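Local structure of glutathione peroxidase (2WGR) at residues F14-I19 with D110-Y115; L35-A40 with F134-V139; Y115-S120 with G143-R148. The protein catalyses the reduction of hydrogen peroxide by glutathione, giving glutathione disulfide and water. All coordinates share one frame; numbering follows the deposited sequence.

Interaction 1: F14-I19 with D110-Y115; sequences FTVKDI and DADDLY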
loop_
_atom_site.group_PDB
_atom_site.type_symbol
_atom_site.label_atom_id
_atom_site.label_comp_id
_atom_site.label_asym_id
_atom_site.label_seq_id
_atom_site.Cartn_x
_atom_site.Cartn_y
_atom_site.Cartn_z
ATOM N N PHE A 14 -1.594 -13.449 5.011
ATOM C CA PHE A 14 -1.777 -12.435 6.052
ATOM C C PHE A 14 -3.204 -11.898 6.066
ATOM O O PHE A 14 -3.864 -11.818 5.020
ATOM C CB PHE A 14 -0.783 -11.279 5.841
ATOM C CG PHE A 14 0.643 -11.700 5.990
ATOM C CD1 PHE A 14 1.254 -11.670 7.248
ATOM C CD2 PHE A 14 1.349 -12.211 4.904
ATOM C CE1 PHE A 14 2.561 -12.083 7.413
ATOM C CE2 PHE A 14 2.647 -12.675 5.046
ATOM C CZ PHE A 14 3.282 -12.603 6.305
ATOM N N THR A 15 -3.654 -11.519 7.266
ATOM C CA THR A 15 -4.970 -10.918 7.484
ATOM C C THR A 15 -4.755 -9.550 8.118
ATOM O O THR A 15 -3.924 -9.414 9.013
ATOM C CB THR A 15 -5.817 -11.797 8.409
ATOM O OG1 THR A 15 -6.037 -13.053 7.746
ATOM C CG2 THR A 15 -7.199 -11.134 8.790
ATOM N N VAL A 16 -5.453 -8.554 7.595
ATOM C CA VAL A 16 -5.404 -7.177 8.102
ATOM C C VAL A 16 -6.850 -6.633 8.231
ATOM O O VAL A 16 -7.740 -7.062 7.488
ATOM C CB VAL A 16 -4.585 -6.275 7.119
ATOM C CG1 VAL A 16 -3.115 -6.636 7.213
ATOM C CG2 VAL A 16 -5.080 -6.438 5.656
ATOM N N LYS A 17 -7.077 -5.675 9.131
ATOM C CA LYS A 17 -8.394 -5.028 9.161
ATOM C C LYS A 17 -8.499 -3.945 8.093
ATOM O O LYS A 17 -7.566 -3.113 7.932
ATOM C CB LYS A 17 -8.721 -4.407 10.536
ATOM C CG LYS A 17 -9.207 -5.426 11.544
ATOM C CD LYS A 17 -9.457 -4.806 12.907
ATOM C CE LYS A 17 -10.034 -5.878 13.860
ATOM N NZ LYS A 17 -9.124 -7.031 14.084
ATOM N N ASP A 18 -9.625 -3.942 7.386
ATOM C CA ASP A 18 -9.921 -2.830 6.461
ATOM C C ASP A 18 -10.320 -1.575 7.236
ATOM O O ASP A 18 -10.401 -1.583 8.457
ATOM C CB ASP A 18 -10.932 -3.226 5.364
ATOM C CG ASP A 18 -12.380 -3.322 5.845
ATOM O OD1 ASP A 18 -12.727 -2.882 6.972
ATOM O OD2 ASP A 18 -13.200 -3.847 5.044
ATOM N N ILE A 19 -10.556 -0.489 6.519
ATOM C CA ILE A 19 -10.756 0.791 7.213
ATOM C C ILE A 19 -12.091 0.835 7.989
ATOM O O ILE A 19 -12.273 1.684 8.843
ATOM C CB ILE A 19 -10.661 1.961 6.211
ATOM C CG1 ILE A 19 -10.398 3.262 6.977
ATOM C CG2 ILE A 19 -11.853 1.980 5.246
ATOM C CD1 ILE A 19 -9.755 4.368 6.117
ATOM N N ASP A 110 6.362 -3.599 16.773
ATOM C CA ASP A 110 4.883 -3.663 16.707
ATOM C C ASP A 110 4.336 -3.420 15.294
ATOM O O ASP A 110 3.117 -3.322 15.115
ATOM C CB ASP A 110 4.205 -2.716 17.707
ATOM C CG ASP A 110 4.339 -3.187 19.156
ATOM O OD1 ASP A 110 4.392 -4.413 19.394
ATOM O OD2 ASP A 110 4.355 -2.319 20.037
ATOM N N ALA A 111 5.235 -3.365 14.298
ATOM C CA ALA A 111 4.799 -3.286 12.892
ATOM C C ALA A 111 3.875 -4.452 12.543
ATOM O O ALA A 111 4.034 -5.570 13.073
ATOM C CB ALA A 111 6.003 -3.304 11.973
ATOM N N ASP A 112 2.922 -4.214 11.651
ATOM C CA ASP A 112 2.070 -5.306 11.191
ATOM C C ASP A 112 2.916 -6.393 10.571
ATOM O O ASP A 112 3.869 -6.095 9.822
ATOM C CB ASP A 112 1.038 -4.830 10.178
ATOM C CG ASP A 112 -0.085 -5.860 9.992
ATOM O OD1 ASP A 112 0.074 -6.762 9.142
ATOM O OD2 ASP A 112 -1.099 -5.778 10.713
ATOM N N ASP A 113 2.555 -7.656 10.809
ATOM C CA ASP A 113 3.280 -8.759 10.160
ATOM C C ASP A 113 3.430 -8.619 8.637
ATOM O O ASP A 113 4.467 -9.009 8.073
ATOM C CB ASP A 113 2.619 -10.117 10.485
ATOM C CG ASP A 113 2.906 -10.582 11.915
ATOM O OD1 ASP A 113 3.836 -10.042 12.562
ATOM O OD2 ASP A 113 2.163 -11.471 12.378
ATOM N N LEU A 114 2.395 -8.107 7.976
ATOM C CA LEU A 114 2.491 -7.875 6.532
ATOM C C LEU A 114 3.752 -7.058 6.196
ATOM O O LEU A 114 4.486 -7.381 5.262
ATOM C CB LEU A 114 1.232 -7.164 6.027
ATOM C CG LEU A 114 1.319 -6.723 4.569
ATOM C CD1 LEU A 114 1.483 -7.960 3.668
ATOM C CD2 LEU A 114 0.056 -5.906 4.226
ATOM N N TYR A 115 3.985 -5.976 6.938
ATOM C CA TYR A 115 5.133 -5.123 6.640
ATOM C C TYR A 115 6.468 -5.751 7.047
ATOM O O TYR A 115 7.480 -5.586 6.360
ATOM C CB TYR A 115 4.941 -3.714 7.226
ATOM C CG TYR A 115 4.294 -2.789 6.202
ATOM C CD1 TYR A 115 2.900 -2.799 6.004
ATOM C CD2 TYR A 115 5.070 -1.947 5.402
ATOM C CE1 TYR A 115 2.314 -1.985 5.061
ATOM C CE2 TYR A 115 4.485 -1.106 4.436
ATOM C CZ TYR A 115 3.112 -1.139 4.267
ATOM O OH TYR A 115 2.506 -0.322 3.353
HETATM O O HOH W 1 -1.119 -9.186 9.211
HETATM O O HOH W 2 -3.076 -7.110 11.149
#
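The ring of Phe14 lies against the first turn of helix 113-121. Its CE1 comes 3.6 Å from Asp113 CB, which sits at the ring edge near its plane, and Leu114 CA stands over one face, displaced toward the rim. The Asp113 carboxylate plane is turned 69° from the ring; the methylene and the backbone O of Asp113 both lie near Phe14 CE1. Further apolar packing is looser: Phe14 CD2 and Leu114 CD1 are 4.4 Å apart, as are Val16 CG1 and Leu114 CD2. Val16 also lays CG1 against the Asp112 carboxylate, 3.7 Å from OD1, the two side chains crossing at about a right angle.

The polar part centres on Asp112, the N-cap residue of the helix. With CG anti to the backbone N (chi1 -164°), its carboxylate folds back so that OD1 accepts from Leu114 N at 2.9 Å, on the anti side and 20° out of the carboxylate plane. No direct hydrogen bond joins the two segments; a water lies between them, within hydrogen-bonding distance of Thr15 O (2.8 Å) and Asp112 OD1 (2.7 Å).

Around this contact, Phe14 and Val16 pair through their backbones with Leu26 and Val24 in the small hairpin of strands 15-17 and 23-25. The Phe14 ring also meets Trp8 and Phe117. The hairpin is thereby packed across the N-terminal end of helix 113-121, with Phe70 of strand 65-71 touching both Val16 and Leu114.

Interaction 2: L35-A40 with F134-V139; sequences LIVNVA and FSKFLV. With POP (pyrophosphate 2-), chain B.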
loop_
_atom_site.group_PDB
_atom_site.type_symbol
_atom_site.label_atom_id
_atom_site.label_comp_id
_atom_site.label_asym_id
_atom_site.label_seq_id
_atom_site.Cartn_x
_atom_site.Cartn_y
_atom_site.Cartn_z
ATOM N N LEU A 35 -0.258 -3.172 -5.366
ATOM C CA LEU A 35 0.630 -2.066 -5.033
ATOM C C LEU A 35 0.296 -1.668 -3.607
ATOM O O LEU A 35 -0.802 -1.159 -3.337
ATOM C CB LEU A 35 0.426 -0.907 -6.024
ATOM C CG LEU A 35 1.366 0.278 -5.774
ATOM C CD1 LEU A 35 2.790 -0.130 -6.031
ATOM C CD2 LEU A 35 0.994 1.450 -6.664
ATOM N N ILE A 36 1.246 -1.922 -2.701
ATOM C CA ILE A 36 1.011 -1.706 -1.269
ATOM C C ILE A 36 1.703 -0.422 -0.819
ATOM O O ILE A 36 2.915 -0.298 -0.959
ATOM C CB ILE A 36 1.456 -2.925 -0.453
ATOM C CG1 ILE A 36 0.656 -4.162 -0.954
ATOM C CG2 ILE A 36 1.298 -2.651 1.056
ATOM C CD1 ILE A 36 0.992 -5.474 -0.245
ATOM N N VAL A 37 0.915 0.507 -0.287
ATOM C CA VAL A 37 1.381 1.867 -0.010
ATOM C C VAL A 37 1.029 2.245 1.444
ATOM O O VAL A 37 -0.109 2.092 1.857
ATOM C CB VAL A 37 0.683 2.874 -0.946
ATOM C CG1 VAL A 37 1.299 4.272 -0.781
ATOM C CG2 VAL A 37 0.781 2.422 -2.405
ATOM N N ASN A 38 2.013 2.722 2.211
ATOM C CA ASN A 38 1.690 3.336 3.518
ATOM C C ASN A 38 1.332 4.787 3.304
ATOM O O ASN A 38 2.032 5.470 2.608
ATOM C CB ASN A 38 2.810 3.179 4.560
ATOM C CG ASN A 38 4.123 3.813 4.142
ATOM O OD1 ASN A 38 4.731 3.420 3.128
ATOM N ND2 ASN A 38 4.578 4.824 4.913
ATOM N N VAL A 39 0.220 5.229 3.897
ATOM C CA VAL A 39 -0.341 6.539 3.558
ATOM C C VAL A 39 -0.512 7.448 4.798
ATOM O O VAL A 39 -0.432 6.998 5.934
ATOM C CB VAL A 39 -1.726 6.407 2.821
ATOM C CG1 VAL A 39 -1.589 5.640 1.490
ATOM C CG2 VAL A 39 -2.784 5.750 3.696
ATOM N N ALA A 40 -0.744 8.726 4.524
ATOM C CA ALA A 40 -0.983 9.735 5.563
ATOM C C ALA A 40 -1.777 10.853 4.914
ATOM O O ALA A 40 -1.493 11.212 3.757
ATOM C CB ALA A 40 0.313 10.281 6.074
ATOM N N PHE A 134 4.250 7.073 2.200
ATOM C CA PHE A 134 4.069 6.757 0.784
ATOM C C PHE A 134 5.239 5.984 0.152
ATOM O O PHE A 134 5.520 6.154 -1.028
ATOM C CB PHE A 134 3.686 8.002 -0.052
ATOM C CG PHE A 134 2.406 8.665 0.403
ATOM C CD1 PHE A 134 1.187 8.103 0.086
ATOM C CD2 PHE A 134 2.435 9.852 1.157
ATOM C CE1 PHE A 134 -0.044 8.691 0.512
ATOM C CE2 PHE A 134 1.259 10.456 1.576
ATOM C CZ PHE A 134 0.005 9.882 1.265
ATOM N N SER A 135 5.849 5.062 0.902
ATOM C CA SER A 135 6.712 4.079 0.261
ATOM C C SER A 135 5.806 3.058 -0.420
ATOM O O SER A 135 4.663 2.874 -0.010
ATOM C CB SER A 135 7.531 3.342 1.313
ATOM O OG SER A 135 8.298 4.310 2.017
ATOM N N LYS A 136 6.322 2.389 -1.446
ATOM C CA LYS A 136 5.496 1.449 -2.233
ATOM C C LYS A 136 6.195 0.107 -2.357
ATOM O O LYS A 136 7.417 0.029 -2.579
ATOM C CB LYS A 136 5.235 1.996 -3.644
ATOM C CG LYS A 136 4.384 3.291 -3.708
ATOM C CD LYS A 136 5.264 4.592 -3.760
ATOM C CE LYS A 136 4.320 5.794 -3.772
ATOM N NZ LYS A 136 5.058 7.088 -3.535
ATOM N N PHE A 137 5.402 -0.957 -2.248
ATOM C CA PHE A 137 5.858 -2.296 -2.615
ATOM C C PHE A 137 4.991 -2.853 -3.750
ATOM O O PHE A 137 3.775 -2.727 -3.712
ATOM C CB PHE A 137 5.777 -3.295 -1.448
ATOM C CG PHE A 137 6.737 -2.993 -0.323
ATOM C CD1 PHE A 137 7.967 -3.660 -0.250
ATOM C CD2 PHE A 137 6.401 -2.047 0.646
ATOM C CE1 PHE A 137 8.861 -3.391 0.782
ATOM C CE2 PHE A 137 7.290 -1.733 1.678
ATOM C CZ PHE A 137 8.521 -2.412 1.743
ATOM N N LEU A 138 5.631 -3.477 -4.729
ATOM C CA LEU A 138 4.901 -4.159 -5.806
ATOM C C LEU A 138 4.897 -5.678 -5.557
ATOM O O LEU A 138 5.952 -6.275 -5.258
ATOM C CB LEU A 138 5.584 -3.848 -7.135
ATOM C CG LEU A 138 4.910 -4.296 -8.424
ATOM C CD1 LEU A 138 3.479 -3.750 -8.521
ATOM C CD2 LEU A 138 5.784 -3.809 -9.599
ATOM N N VAL A 139 3.722 -6.295 -5.728
ATOM C CA VAL A 139 3.528 -7.712 -5.415
ATOM C C VAL A 139 2.921 -8.371 -6.657
ATOM O O VAL A 139 1.932 -7.852 -7.240
ATOM C CB VAL A 139 2.588 -7.844 -4.179
ATOM C CG1 VAL A 139 2.402 -9.292 -3.778
ATOM C CG2 VAL A 139 3.146 -7.058 -2.985
HETATM P P1 POP B . 14.092 2.744 0.298
HETATM O O1 POP B . 14.767 2.314 1.585
HETATM O O2 POP B . 15.152 3.457 -0.523
HETATM O O3 POP B . 13.631 1.544 -0.512
HETATM O O POP B . 12.857 3.690 0.744
HETATM P P2 POP B . 11.732 2.792 1.469
HETATM O O4 POP B . 10.965 3.521 2.515
HETATM O O5 POP B . 10.860 2.184 0.359
HETATM O O6 POP B . 12.517 1.689 2.130
HETATM O O HOH W 3 4.472 0.647 1.650
#
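Phe134 turns its ring back along the end of strand 33-39 and packs along residues 37 to 40. Val39 CA sits over one face in a CH-pi contact, 4.2 Å from the centroid and 27° off the ring normal, while Val37 CG1 and Ala40 O lie at the ring edge. The Val39 and Phe134 side chains cross obliquely, CG1 of Val39 lying 3.6 Å from Phe134 CE1; the Val39 chi1 of -61° places this methyl beside the backbone N. The Phe134 side chain is also about 4 Å, nearest atoms, from the side chain of Ser43, which occupies the active-site position assigned by similarity and is a changed residue here.

Val37 and Lys136 lie side by side and point the same way, CG2 beside CG, on the sheet face they share with Leu35 and Leu138. From there the lysine chain bends at chi2 (94°) and carries NZ back to Phe134 O, 2.7 Å away and in the carbonyl plane; Asn49 OD1 and Thr153 O also accept from this buried amine. These strands are neighbours in the mixed central sheet of the thioredoxin fold, strand 136-139 running antiparallel beside strand 33-39. Ile36 and Phe137 form the hydrogen-bonded pair, with Ile36 N to Phe137 O at 2.8 Å and Phe137 N to Ile36 O at 2.9 Å, both nearly straight. On their face of the sheet, Ile36 CD1 reaches Val139 CG2 at 3.8 Å.

Beyond Val37 the regular ladder gives way: Phe134 N donates to Asn38 O, Asn38 OD1 accepts a weak bond from Ser135 N, and its ND2 donates to Trp132 O. In one of its two conformers, Ser135 OG donates to pyrophosphate O4 at 2.8 Å.

Interaction 3: Y115-S120 with G143-R148; sequences YKFLKS and GQPVKR. With POP (pyrophosphate 2-), chain B.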
loop_
_atom_site.group_PDB
_atom_site.type_symbol
_atom_site.label_atom_id
_atom_site.label_comp_id
_atom_site.label_asym_id
_atom_site.label_seq_id
_atom_site.Cartn_x
_atom_site.Cartn_y
_atom_site.Cartn_z
ATOM N N TYR A 115 3.985 -5.976 6.938
ATOM C CA TYR A 115 5.133 -5.123 6.640
ATOM C C TYR A 115 6.468 -5.751 7.047
ATOM O O TYR A 115 7.480 -5.586 6.360
ATOM C CB TYR A 115 4.941 -3.714 7.226
ATOM C CG TYR A 115 4.294 -2.789 6.202
ATOM C CD1 TYR A 115 2.900 -2.799 6.004
ATOM C CD2 TYR A 115 5.070 -1.947 5.402
ATOM C CE1 TYR A 115 2.314 -1.985 5.061
ATOM C CE2 TYR A 115 4.485 -1.106 4.436
ATOM C CZ TYR A 115 3.112 -1.139 4.267
ATOM O OH TYR A 115 2.506 -0.322 3.353
ATOM N N LYS A 116 6.463 -6.521 8.128
ATOM C CA LYS A 116 7.650 -7.275 8.461
ATOM C C LYS A 116 8.033 -8.200 7.281
ATOM O O LYS A 116 9.203 -8.299 6.916
ATOM C CB LYS A 116 7.404 -8.059 9.758
ATOM C CG LYS A 116 7.284 -7.132 10.971
ATOM C CD LYS A 116 7.264 -7.957 12.261
ATOM C CE LYS A 116 7.173 -7.046 13.498
ATOM N NZ LYS A 116 7.096 -7.870 14.780
ATOM N N PHE A 117 7.025 -8.846 6.679
ATOM C CA PHE A 117 7.206 -9.729 5.506
ATOM C C PHE A 117 7.724 -8.951 4.287
ATOM O O PHE A 117 8.760 -9.298 3.668
ATOM C CB PHE A 117 5.882 -10.458 5.207
ATOM C CG PHE A 117 5.920 -11.277 3.939
ATOM C CD1 PHE A 117 5.175 -10.877 2.842
ATOM C CD2 PHE A 117 6.738 -12.405 3.839
ATOM C CE1 PHE A 117 5.214 -11.598 1.636
ATOM C CE2 PHE A 117 6.795 -13.150 2.652
ATOM C CZ PHE A 117 6.011 -12.742 1.535
ATOM N N LEU A 118 7.035 -7.857 3.971
ATOM C CA LEU A 118 7.419 -7.044 2.818
ATOM C C LEU A 118 8.880 -6.577 2.910
ATOM O O LEU A 118 9.644 -6.664 1.942
ATOM C CB LEU A 118 6.490 -5.827 2.699
ATOM C CG LEU A 118 5.037 -6.159 2.275
ATOM C CD1 LEU A 118 4.180 -4.881 2.407
ATOM C CD2 LEU A 118 4.968 -6.720 0.819
ATOM N N LYS A 119 9.256 -6.077 4.085
ATOM C CA LYS A 119 10.600 -5.573 4.315
ATOM C C LYS A 119 11.666 -6.675 4.275
ATOM O O LYS A 119 12.808 -6.423 3.854
ATOM C CB LYS A 119 10.647 -4.825 5.647
ATOM C CG LYS A 119 9.833 -3.528 5.652
ATOM C CD LYS A 119 10.020 -2.733 6.948
ATOM C CE LYS A 119 9.609 -3.499 8.199
ATOM N NZ LYS A 119 9.911 -2.622 9.348
ATOM N N SER A 120 11.314 -7.880 4.714
ATOM C CA SER A 120 12.258 -8.987 4.652
ATOM C C SER A 120 12.555 -9.325 3.185
ATOM O O SER A 120 13.717 -9.519 2.800
ATOM C CB SER A 120 11.734 -10.203 5.410
ATOM O OG SER A 120 12.727 -11.211 5.485
ATOM N N GLY A 143 1.572 -13.430 -5.288
ATOM C CA GLY A 143 1.660 -12.900 -3.921
ATOM C C GLY A 143 3.094 -12.640 -3.478
ATOM O O GLY A 143 3.360 -12.470 -2.281
ATOM N N GLN A 144 4.014 -12.610 -4.443
ATOM C CA GLN A 144 5.429 -12.412 -4.128
ATOM C C GLN A 144 5.837 -10.932 -4.218
ATOM O O GLN A 144 5.669 -10.316 -5.279
ATOM C CB GLN A 144 6.312 -13.212 -5.083
ATOM C CG GLN A 144 5.958 -14.724 -5.202
ATOM C CD GLN A 144 5.988 -15.396 -3.873
ATOM O OE1 GLN A 144 7.028 -15.398 -3.149
ATOM N NE2 GLN A 144 4.850 -16.034 -3.517
ATOM N N PRO A 145 6.403 -10.366 -3.126
ATOM C CA PRO A 145 6.916 -8.980 -3.225
ATOM C C PRO A 145 8.153 -8.975 -4.141
ATOM O O PRO A 145 9.099 -9.750 -3.903
ATOM C CB PRO A 145 7.306 -8.631 -1.773
ATOM C CG PRO A 145 6.551 -9.637 -0.911
ATOM C CD PRO A 145 6.510 -10.911 -1.765
ATOM N N VAL A 146 8.119 -8.163 -5.196
ATOM C CA VAL A 146 9.173 -8.162 -6.216
ATOM C C VAL A 146 9.929 -6.840 -6.388
ATOM O O VAL A 146 11.018 -6.832 -6.980
ATOM C CB VAL A 146 8.641 -8.622 -7.612
ATOM C CG1 VAL A 146 8.302 -10.119 -7.570
ATOM C CG2 VAL A 146 7.438 -7.804 -8.058
ATOM N N LYS A 147 9.384 -5.763 -5.845
ATOM C CA LYS A 147 10.033 -4.448 -5.913
ATOM C C LYS A 147 9.606 -3.537 -4.775
ATOM O O LYS A 147 8.494 -3.659 -4.264
ATOM C CB LYS A 147 9.803 -3.754 -7.268
ATOM C CG LYS A 147 10.926 -2.720 -7.578
ATOM C CD LYS A 147 11.244 -2.621 -9.086
ATOM C CE LYS A 147 12.047 -1.345 -9.398
ATOM N NZ LYS A 147 12.105 -1.043 -10.877
ATOM N N ARG A 148 10.524 -2.643 -4.391
ATOM C CA ARG A 148 10.264 -1.664 -3.351
ATOM C C ARG A 148 10.691 -0.312 -3.918
ATOM O O ARG A 148 11.700 -0.253 -4.630
ATOM C CB ARG A 148 11.132 -2.000 -2.166
ATOM C CG ARG A 148 10.974 -1.020 -1.017
ATOM C CD ARG A 148 11.698 -1.568 0.189
ATOM N NE ARG A 148 11.829 -0.579 1.274
ATOM C CZ ARG A 148 12.175 -0.887 2.521
ATOM N NH1 ARG A 148 12.323 -2.147 2.896
ATOM N NH2 ARG A 148 12.323 0.084 3.423
HETATM P P1 POP B . 14.092 2.744 0.298
HETATM O O1 POP B . 14.767 2.314 1.585
HETATM O O2 POP B . 15.152 3.457 -0.523
HETATM O O3 POP B . 13.631 1.544 -0.512
HETATM O O POP B . 12.857 3.690 0.744
HETATM P P2 POP B . 11.732 2.792 1.469
HETATM O O4 POP B . 10.965 3.521 2.515
HETATM O O5 POP B . 10.860 2.184 0.359
HETATM O O6 POP B . 12.517 1.689 2.130
#
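Helix 113-121 packs over the outermost strand of the central sheet, 145-149; the axes of 115-120 and 145-148 approach to 9.1 Å at 77°. Pro145 points its ring at the helix and is met by two side chains. Phe117 CE1 touches Pro145 CG at 3.5 Å, and Leu118 CD2 reaches the same carbon at 3.7 Å, each side chain crossing the proline at about a right angle. Phe117 has CG anti to the backbone N (chi1 174°), which swings its ring toward Pro145, with Gly143 O, from the loop before the strand, at the ring edge. Leu118 turns its other methyl, CD1, over the centre of the Tyr115 ring.

At the far end, Lys119 CG passes obliquely by Arg148 NH1. The extended arginine chain carries NE to pyrophosphate O5 at 3.1 Å, a nearly straight bond; the guanidinium's approach to O6 is too short to interpret. Gln122 O and Asn128 O accept from NH1 and NH2, fixing how the guanidinium is turned; Lys119 NZ instead bonds Val106 O. Thr125, Lys131 and Ser135 also bond the ligand. With Val146 and Lys147 facing Leu138 in a classic beta bulge, the edge strand lies under a helix as in the thioredoxin fold.

Interactions 1 and 3 are in series along the chain and share helix 113-121, with Tyr115 common to both; interaction 2 crosses each of them in chain order. Their centres lie about 13 Å apart for interactions 1 and 2 and for 1 and 3, and about 10 Å for 2 and 3. Tyr115 packs its OH against Ile36 and Asn38, tying the helix to the middle of the sheet. Strands 136-139 and 145-149 are neighbours, and Phe137 CE1 packs on Arg148 CD. Together the contacts layer hairpin, helix and central sheet, while interactions 2 and 3 each supply a residue to the same pyrophosphate pocket.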